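Local coordinates for putative Lipoprotein (Clostridium perfringens, PDB 5J7R), which has no assigned activity but, as a putative lipoprotein carrying a sporulation and spore germination (GerMN-type) domain, may act at the cell envelope during spore formation or germination, at the interface of chains A and B and the interface of chains A and C. Coordinates in Å, arbitrary orientation; residue numbers count along the deposited sequence, not the author numbering. Chains: chain A/B/C, Putative Lipoprotein.

Contacts 2 and 3 lie on one two-fold symmetric interface between chains A and C, their C-alpha centres about 11 Å apart. The C-alpha centre of contact 1, between chains A and B, is about 25 Å from that of contact 2 and about 30 Å from that of contact 3. Strands 24-32 and 42-50 recur throughout: chain C lays both on chain A in contacts 2 and 3, while in contact 1 strand 42-50 of chain B meets the start of strand 24-32 of chain A. Neighbouring C:Tyr30 and C:Phe31 divide between contacts 2 and 3. The strand pair thus links copies in the deposited four-chain assembly, whose biological relevance the structure alone does not show.

Contact 1: the interface of chains A and B. Residues chain A 18, 20, 23-24; chain B 41, 43-44.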
ATOM      1  N   ALA A  18       0.510  -6.705 -15.086  1.00116.79           N
ATOM      2  CA  ALA A  18      -0.433  -5.811 -14.410  1.00114.42           C
ATOM      3  C   ALA A  18       0.308  -4.634 -13.801  1.00115.79           C
ATOM      4  O   ALA A  18       1.408  -4.800 -13.270  1.00121.98           O
ATOM      5  CB  ALA A  18      -1.199  -6.555 -13.330  1.00109.94           C
ATOM      6  N   ASP A  20      -0.673  -2.720 -11.149  1.00 97.63           N
ATOM      7  CA  ASP A  20      -1.277  -2.390  -9.867  1.00 91.06           C
ATOM      8  C   ASP A  20      -0.256  -1.602  -9.086  1.00 82.51           C
ATOM      9  O   ASP A  20       0.904  -1.963  -9.053  1.00 78.59           O
ATOM     10  CB  ASP A  20      -1.725  -3.628  -9.076  1.00 95.20           C
ATOM     11  CG  ASP A  20      -2.956  -4.289  -9.673  1.00105.86           C
ATOM     12  OD1 ASP A  20      -3.354  -3.922 -10.816  1.00117.07           O
ATOM     13  OD2 ASP A  20      -3.536  -5.165  -8.988  1.00107.38           O
ATOM     14  N   GLY A  23      -0.677  -3.653  -5.121  1.00 58.65           N
ATOM     15  CA  GLY A  23      -0.949  -5.095  -5.279  1.00 56.27           C
ATOM     16  C   GLY A  23      -1.386  -5.779  -3.991  1.00 55.64           C
ATOM     17  O   GLY A  23      -1.467  -5.147  -2.946  1.00 51.01           O
ATOM     18  N   ASP A  24      -1.688  -7.077  -4.074  1.00 56.55           N
ATOM     19  CA  ASP A  24      -2.157  -7.840  -2.912  1.00 54.98           C
ATOM     20  C   ASP A  24      -1.050  -8.116  -1.900  1.00 52.78           C
ATOM     21  O   ASP A  24       0.092  -8.311  -2.284  1.00 51.90           O
ATOM     22  CB  ASP A  24      -2.766  -9.190  -3.353  1.00 60.56           C
ATOM     23  CG  ASP A  24      -4.023  -9.034  -4.201  1.00 62.58           C
ATOM     24  OD1 ASP A  24      -4.583  -7.920  -4.280  1.00 60.72           O
ATOM     25  OD2 ASP A  24      -4.455 -10.052  -4.797  1.00 68.94           O
TER
ATOM     26  N   LYS B  41      -1.965 -11.302 -18.452  1.00 86.18           N
ATOM     27  CA  LYS B  41      -1.516 -10.400 -17.397  1.00 83.56           C
ATOM     28  C   LYS B  41      -1.208 -11.114 -16.084  1.00 75.55           C
ATOM     29  O   LYS B  41      -1.910 -12.046 -15.690  1.00 68.23           O
ATOM     30  CB  LYS B  41      -2.633  -9.370 -17.199  1.00 86.51           C
ATOM     31  CG  LYS B  41      -2.553  -8.375 -16.057  1.00 93.12           C
ATOM     32  CD  LYS B  41      -3.876  -7.621 -16.014  1.00 99.07           C
ATOM     33  CE  LYS B  41      -3.980  -6.555 -14.927  1.00100.08           C
ATOM     34  NZ  LYS B  41      -5.227  -5.738 -15.006  1.00 97.00           N
ATOM     35  N   GLU B  43      -0.227 -10.546 -11.873  1.00 65.10           N
ATOM     36  CA  GLU B  43      -0.378  -9.604 -10.775  1.00 65.44           C
ATOM     37  C   GLU B  43       0.422 -10.132  -9.592  1.00 60.52           C
ATOM     38  O   GLU B  43       0.450 -11.342  -9.342  1.00 60.52           O
ATOM     39  CB  GLU B  43      -1.830  -9.553 -10.332  1.00 70.01           C
ATOM     40  CG  GLU B  43      -2.387  -8.172 -10.058  1.00 86.79           C
ATOM     41  CD  GLU B  43      -3.876  -8.162  -9.609  1.00 99.38           C
ATOM     42  OE1 GLU B  43      -4.665  -8.651 -10.424  1.00 99.90           O
ATOM     43  OE2 GLU B  43      -4.305  -7.629  -8.524  1.00107.19           O
ATOM     44  N   GLN B  44       0.988  -9.227  -8.814  1.00 59.55           N
ATOM     45  CA  GLN B  44       1.785  -9.624  -7.670  1.00 61.24           C
ATOM     46  C   GLN B  44       0.973  -9.882  -6.417  1.00 57.87           C
ATOM     47  O   GLN B  44      -0.082  -9.293  -6.192  1.00 63.90           O
ATOM     48  CB  GLN B  44       2.901  -8.607  -7.354  1.00 68.84           C
ATOM     49  CG  GLN B  44       2.480  -7.280  -6.757  1.00 77.68           C
ATOM     50  CD  GLN B  44       3.668  -6.464  -6.287  1.00 90.61           C
ATOM     51  OE1 GLN B  44       3.886  -6.249  -5.076  1.00 89.81           O
ATOM     52  NE2 GLN B  44       4.482  -6.056  -7.235  1.00 94.01           N
TER
HETATM   53  O   HOH W   1      -5.827  -6.640  -6.483  1.00 57.99           O
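The N-terminal segment of chain A, from the loop at A:Ala18 to the start of strand 24-32 at A:Asp24, runs beside the loop at B:Lys41 and the start of strand 42-50 of chain B, where B:Glu43 faces A:Asp20. Both chains are copies of a protein of the sporulation and spore germination (GerMN-type) family, and this junction may belong to the crystal assembly alone. The carboxylates of A:Asp20 and B:Glu43 meet through one branch each, A:Asp20 OD2 standing 2.6 Å from B:Glu43 OE2, with their planes turned 60° apart. Two carboxylate oxygens that can only accept would clash at this separation; a shared proton could reconcile them, but hydrogens are not seen and the pair remains doubtful. The extended chain of B:Glu43 (chi2 180°) carries its carboxylate over to A:Asp20. A water molecule lies 2.7 Å from B:Glu43 OE2 and 2.8 Å from A:Asp24 OD1, linking B:Glu43 to a further carboxylate whose like charge may repel it; the water could ease this. Toward the N-terminal end of the segment, the methyl A:Ala18 CB rests against the aliphatic stem of B:Lys41, 3.5 Å from its CG, and also comes within 3.8 Å of B:Glu43 CG. B:Lys41 is stretched out with CG anti to the backbone N (chi1 173°), which carries its methylenes alongside the alanine. At the opposite end, the backbone amide A:Asp24 N makes a weak hydrogen bond to B:Gln44 O, 3.5 Å away.

Contact 2: the interface of chains A and C. Residues chain A 112, 115-116, 119-120, 154; chain C 30, 42.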
ATOM      1  N   ALA A 112     -18.155  19.150 -11.077  1.00 65.08           N
ATOM      2  CA  ALA A 112     -16.840  19.257 -10.433  1.00 64.19           C
ATOM      3  C   ALA A 112     -16.646  18.083  -9.479  1.00 60.26           C
ATOM      4  O   ALA A 112     -15.553  17.535  -9.375  1.00 64.68           O
ATOM      5  CB  ALA A 112     -16.710  20.575  -9.692  1.00 65.00           C
ATOM      6  N   GLU A 115     -15.932  14.939 -11.589  1.00 59.88           N
ATOM      7  CA  GLU A 115     -14.597  15.059 -12.179  1.00 61.28           C
ATOM      8  C   GLU A 115     -13.512  14.944 -11.096  1.00 58.39           C
ATOM      9  O   GLU A 115     -12.442  14.396 -11.354  1.00 58.23           O
ATOM     10  CB  GLU A 115     -14.433  16.367 -12.959  1.00 63.73           C
ATOM     11  CG  GLU A 115     -15.258  16.430 -14.238  1.00 69.21           C
ATOM     12  CD  GLU A 115     -15.094  17.732 -15.018  1.00 72.50           C
ATOM     13  OE1 GLU A 115     -14.521  18.681 -14.463  1.00 78.02           O
ATOM     14  OE2 GLU A 115     -15.558  17.818 -16.180  1.00 76.46           O
ATOM     15  N   GLY A 116     -13.800  15.457  -9.896  1.00 53.51           N
ATOM     16  CA  GLY A 116     -12.859  15.399  -8.769  1.00 53.09           C
ATOM     17  C   GLY A 116     -12.636  13.980  -8.249  1.00 47.03           C
ATOM     18  O   GLY A 116     -11.514  13.591  -7.951  1.00 43.54           O
ATOM     19  N   ALA A 119     -10.722  12.130 -11.156  1.00 51.26           N
ATOM     20  CA  ALA A 119      -9.333  12.560 -11.234  1.00 51.87           C
ATOM     21  C   ALA A 119      -8.531  12.001 -10.060  1.00 50.17           C
ATOM     22  O   ALA A 119      -7.369  11.642 -10.219  1.00 52.95           O
ATOM     23  CB  ALA A 119      -9.241  14.070 -11.260  1.00 52.80           C
ATOM     24  N   THR A 120      -9.162  11.928  -8.893  1.00 48.47           N
ATOM     25  CA  THR A 120      -8.484  11.426  -7.702  1.00 51.15           C
ATOM     26  C   THR A 120      -8.288   9.914  -7.768  1.00 49.23           C
ATOM     27  O   THR A 120      -7.175   9.429  -7.593  1.00 46.89           O
ATOM     28  CB  THR A 120      -9.264  11.781  -6.435  1.00 49.77           C
ATOM     29  OG1 THR A 120      -9.453  13.204  -6.377  1.00 48.34           O
ATOM     30  CG2 THR A 120      -8.525  11.306  -5.182  1.00 48.53           C
ATOM     31  N   LYS A 154     -13.934   9.684 -17.253  1.00 88.65           N
ATOM     32  CA  LYS A 154     -13.863  11.126 -17.553  1.00 94.15           C
ATOM     33  C   LYS A 154     -14.615  11.465 -18.848  1.00 99.15           C
ATOM     34  O   LYS A 154     -15.457  12.369 -18.867  1.00 97.77           O
ATOM     35  CB  LYS A 154     -12.393  11.574 -17.689  1.00100.14           C
ATOM     36  CG  LYS A 154     -12.202  13.098 -17.891  1.00106.23           C
ATOM     37  CD  LYS A 154     -12.468  13.940 -16.659  1.00107.17           C
ATOM     38  CE  LYS A 154     -11.421  13.737 -15.571  1.00106.95           C
ATOM     39  NZ  LYS A 154     -11.701  14.556 -14.361  1.00102.54           N
TER
ATOM     40  N   TYR C  30      -8.230  15.986  -5.726  1.00 54.07           N
ATOM     41  CA  TYR C  30      -8.836  17.009  -6.558  1.00 55.32           C
ATOM     42  C   TYR C  30     -10.119  17.508  -5.951  1.00 55.23           C
ATOM     43  O   TYR C  30     -11.086  16.763  -5.841  1.00 57.43           O
ATOM     44  CB  TYR C  30      -9.104  16.475  -7.956  1.00 56.08           C
ATOM     45  CG  TYR C  30      -7.852  16.176  -8.721  1.00 58.06           C
ATOM     46  CD1 TYR C  30      -7.229  14.960  -8.601  1.00 59.26           C
ATOM     47  CD2 TYR C  30      -7.288  17.127  -9.581  1.00 63.36           C
ATOM     48  CE1 TYR C  30      -6.077  14.673  -9.302  1.00 64.57           C
ATOM     49  CE2 TYR C  30      -6.137  16.848 -10.300  1.00 63.44           C
ATOM     50  CZ  TYR C  30      -5.535  15.614 -10.155  1.00 65.19           C
ATOM     51  OH  TYR C  30      -4.386  15.305 -10.835  1.00 66.39           O
ATOM     52  N   ILE C  42     -11.437  21.794 -11.295  1.00 71.74           N
ATOM     53  CA  ILE C  42     -10.884  21.079 -10.144  1.00 68.20           C
ATOM     54  C   ILE C  42      -9.397  21.417  -9.996  1.00 68.10           C
ATOM     55  O   ILE C  42      -8.686  21.534 -10.987  1.00 66.23           O
ATOM     56  CB  ILE C  42     -11.111  19.549 -10.250  1.00 65.57           C
ATOM     57  CG1 ILE C  42     -10.501  18.980 -11.538  1.00 67.65           C
ATOM     58  CG2 ILE C  42     -12.604  19.236 -10.207  1.00 64.90           C
ATOM     59  CD1 ILE C  42     -10.673  17.479 -11.708  1.00 68.93           C
TER
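A:Thr120 OG1, the side-chain hydroxyl near the end of helix 107-121, is gripped from both chains. It donates to the backbone carbonyl A:Gly116 O one turn earlier, at 2.6 Å, and accepts a hydrogen bond from the backbone amide C:Tyr30 N at 3.1 Å, with 164° at the hydrogen. The helix carbonyl fixes the direction of the hydroxyl hydrogen and leaves the oxygen to receive the amide. Helix 107-121 of chain A here receives strands 24-32 and 42-50 of a second copy, within a two-fold symmetric interface that may or may not be the biological one. The hydroxyl oxygen also lies in the plane of the C:Tyr30 ring, at its edge. Over one face of that ring sits the methyl A:Ala119 CB, 3.6 Å from the centroid in a CH-pi contact and displaced toward the rim, nearest CD1 and CG. A:Ala119 O approaches ring carbon CE1 of C:Tyr30 to 3.4 Å. C:Ile42 lies along the same side of the helix, its two branches reaching successive stretches of it. CG1 occupies the crowded position between the backbone N and the carbonyl carbon (chi1 57°), which sends CD1 toward A:Ala119 CB at 3.7 Å and CG2 toward A:Ala112 O at 3.5 Å. A:Lys154 is bent at chi2 and chi3 and brings NZ to A:Glu115 O in a weak hydrogen bond, while the same NZ faces C:Ile42 CD1 tip to tip at 4.1 Å.

Contact 3: the interface of chains A and C. Residues chain A 62, 66-68, 73-74; chain C 31, 44-45.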
ATOM      1  N   ALA A  62     -10.320  10.765   2.200  1.00 46.25           N
ATOM      2  CA  ALA A  62      -9.652  12.059   2.205  1.00 46.62           C
ATOM      3  C   ALA A  62     -10.481  13.135   1.492  1.00 44.31           C
ATOM      4  O   ALA A  62     -10.499  14.279   1.928  1.00 49.52           O
ATOM      5  CB  ALA A  62      -8.262  11.954   1.600  1.00 45.12           C
ATOM      6  N   GLY A  66     -12.603  16.733   3.115  1.00 61.21           N
ATOM      7  CA  GLY A  66     -12.555  18.066   2.535  1.00 60.05           C
ATOM      8  C   GLY A  66     -11.176  18.684   2.418  1.00 58.44           C
ATOM      9  O   GLY A  66     -10.187  18.138   2.917  1.00 58.46           O
ATOM     10  N   PRO A  67     -11.100  19.837   1.745  1.00 62.29           N
ATOM     11  CA  PRO A  67      -9.824  20.533   1.561  1.00 66.78           C
ATOM     12  C   PRO A  67      -9.350  21.229   2.826  1.00 70.57           C
ATOM     13  O   PRO A  67     -10.145  21.451   3.738  1.00 72.15           O
ATOM     14  CB  PRO A  67     -10.144  21.564   0.482  1.00 67.36           C
ATOM     15  CG  PRO A  67     -11.590  21.863   0.671  1.00 68.35           C
ATOM     16  CD  PRO A  67     -12.226  20.581   1.149  1.00 65.00           C
ATOM     17  N   SER A  68      -8.058  21.550   2.872  1.00 79.48           N
ATOM     18  CA  SER A  68      -7.458  22.234   4.018  1.00 86.81           C
ATOM     19  C   SER A  68      -8.119  23.640   4.171  1.00 89.67           C
ATOM     20  O   SER A  68      -8.450  24.334   3.185  1.00 85.60           O
ATOM     21  CB  SER A  68      -5.895  22.229   3.968  1.00 89.18           C
ATOM     22  OG  SER A  68      -5.354  23.008   2.917  1.00 91.63           O
ATOM     23  N   LEU A  73      -9.745  26.061  -1.736  1.00 83.01           N
ATOM     24  CA  LEU A  73     -10.586  25.085  -2.416  1.00 72.28           C
ATOM     25  C   LEU A  73     -11.868  24.780  -1.653  1.00 68.06           C
ATOM     26  O   LEU A  73     -11.936  24.966  -0.436  1.00 67.66           O
ATOM     27  CB  LEU A  73      -9.778  23.812  -2.648  1.00 71.22           C
ATOM     28  CG  LEU A  73      -8.433  24.030  -3.349  1.00 72.57           C
ATOM     29  CD1 LEU A  73      -7.675  22.722  -3.517  1.00 72.30           C
ATOM     30  CD2 LEU A  73      -8.610  24.715  -4.696  1.00 77.33           C
ATOM     31  N   ALA A  74     -12.886  24.325  -2.384  1.00 62.54           N
ATOM     32  CA  ALA A  74     -14.182  23.979  -1.807  1.00 61.80           C
ATOM     33  C   ALA A  74     -14.407  22.468  -1.838  1.00 63.32           C
ATOM     34  O   ALA A  74     -13.845  21.769  -2.691  1.00 60.87           O
ATOM     35  CB  ALA A  74     -15.293  24.676  -2.563  1.00 64.41           C
TER
ATOM     36  N   PHE C  31     -10.107  18.773  -5.543  1.00 57.03           N
ATOM     37  CA  PHE C  31     -11.273  19.424  -4.957  1.00 58.88           C
ATOM     38  C   PHE C  31     -11.845  20.459  -5.914  1.00 60.00           C
ATOM     39  O   PHE C  31     -11.321  20.663  -7.011  1.00 63.33           O
ATOM     40  CB  PHE C  31     -10.926  20.050  -3.609  1.00 56.28           C
ATOM     41  CG  PHE C  31     -10.613  19.041  -2.557  1.00 58.28           C
ATOM     42  CD1 PHE C  31     -11.641  18.359  -1.912  1.00 58.71           C
ATOM     43  CD2 PHE C  31      -9.302  18.777  -2.184  1.00 57.25           C
ATOM     44  CE1 PHE C  31     -11.361  17.421  -0.937  1.00 57.70           C
ATOM     45  CE2 PHE C  31      -9.020  17.847  -1.201  1.00 55.76           C
ATOM     46  CZ  PHE C  31     -10.048  17.171  -0.576  1.00 56.78           C
ATOM     47  N   GLN C  44      -5.715  20.559  -7.625  1.00 59.77           N
ATOM     48  CA  GLN C  44      -5.076  19.578  -6.802  1.00 59.83           C
ATOM     49  C   GLN C  44      -4.646  20.104  -5.458  1.00 58.58           C
ATOM     50  O   GLN C  44      -4.302  21.263  -5.314  1.00 64.67           O
ATOM     51  CB  GLN C  44      -3.773  19.109  -7.465  1.00 60.43           C
ATOM     52  CG  GLN C  44      -3.899  18.457  -8.829  1.00 65.34           C
ATOM     53  CD  GLN C  44      -2.548  18.166  -9.466  1.00 68.51           C
ATOM     54  OE1 GLN C  44      -1.562  18.824  -9.153  1.00 78.75           O
ATOM     55  NE2 GLN C  44      -2.501  17.202 -10.382  1.00 70.90           N
ATOM     56  N   GLN C  45      -4.630  19.195  -4.494  1.00 59.91           N
ATOM     57  CA  GLN C  45      -4.137  19.433  -3.140  1.00 56.47           C
ATOM     58  C   GLN C  45      -3.311  18.180  -2.873  1.00 54.58           C
ATOM     59  O   GLN C  45      -3.832  17.067  -2.901  1.00 53.71           O
ATOM     60  CB  GLN C  45      -5.244  19.553  -2.115  1.00 56.82           C
ATOM     61  CG  GLN C  45      -4.715  19.696  -0.697  1.00 59.78           C
ATOM     62  CD  GLN C  45      -5.794  19.808   0.414  1.00 62.68           C
ATOM     63  OE1 GLN C  45      -5.747  19.016   1.327  1.00 65.62           O
ATOM     64  NE2 GLN C  45      -6.775  20.737   0.323  1.00 64.92           N
TER
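C:Phe31 and A:Pro67 set the orientation here, the pyrrolidine ring crossing obliquely over one face of the phenyl ring. This face-on contact joins strand 24-32 of chain C to the loop after helix 51-65 of chain A, in two copies of a GerMN-type sporulation and germination family protein. A:Pro67 N stands 3.6 Å above the phenyl plane, toward the rim. A:Pro67 CD lies 3.8 Å from C:Phe31 CD1, and A:Pro67 CB is 3.9 Å from CD2 on the other flank. The C:Phe31 tip lies by A:Gly66, whose carbonyl carbon C is 3.5 Å from CZ, and A:Ala62 O lies at the ring edge in its plane. C:Phe31 CG is anti to the carbonyl carbon (chi1 -68°), a turn that lays the ring against A:Pro67 and A:Gly66. At the root of the side chain A:Ala74 O comes within 3.5 Å of C:Phe31 CB and A:Leu73 CB packs alongside it at 4.0 Å. From strand 42-50, C:Gln45 reaches out extended, CG anti to the backbone N (chi1 176°), and brings its amide to A:Ser68. As modelled, C:Gln45 NE2 and the backbone A:Ser68 N are 3.0 Å apart, two donors facing each other; exchanging the amide oxygen and nitrogen of C:Gln45 would allow a hydrogen bond, so this pairing is doubtful.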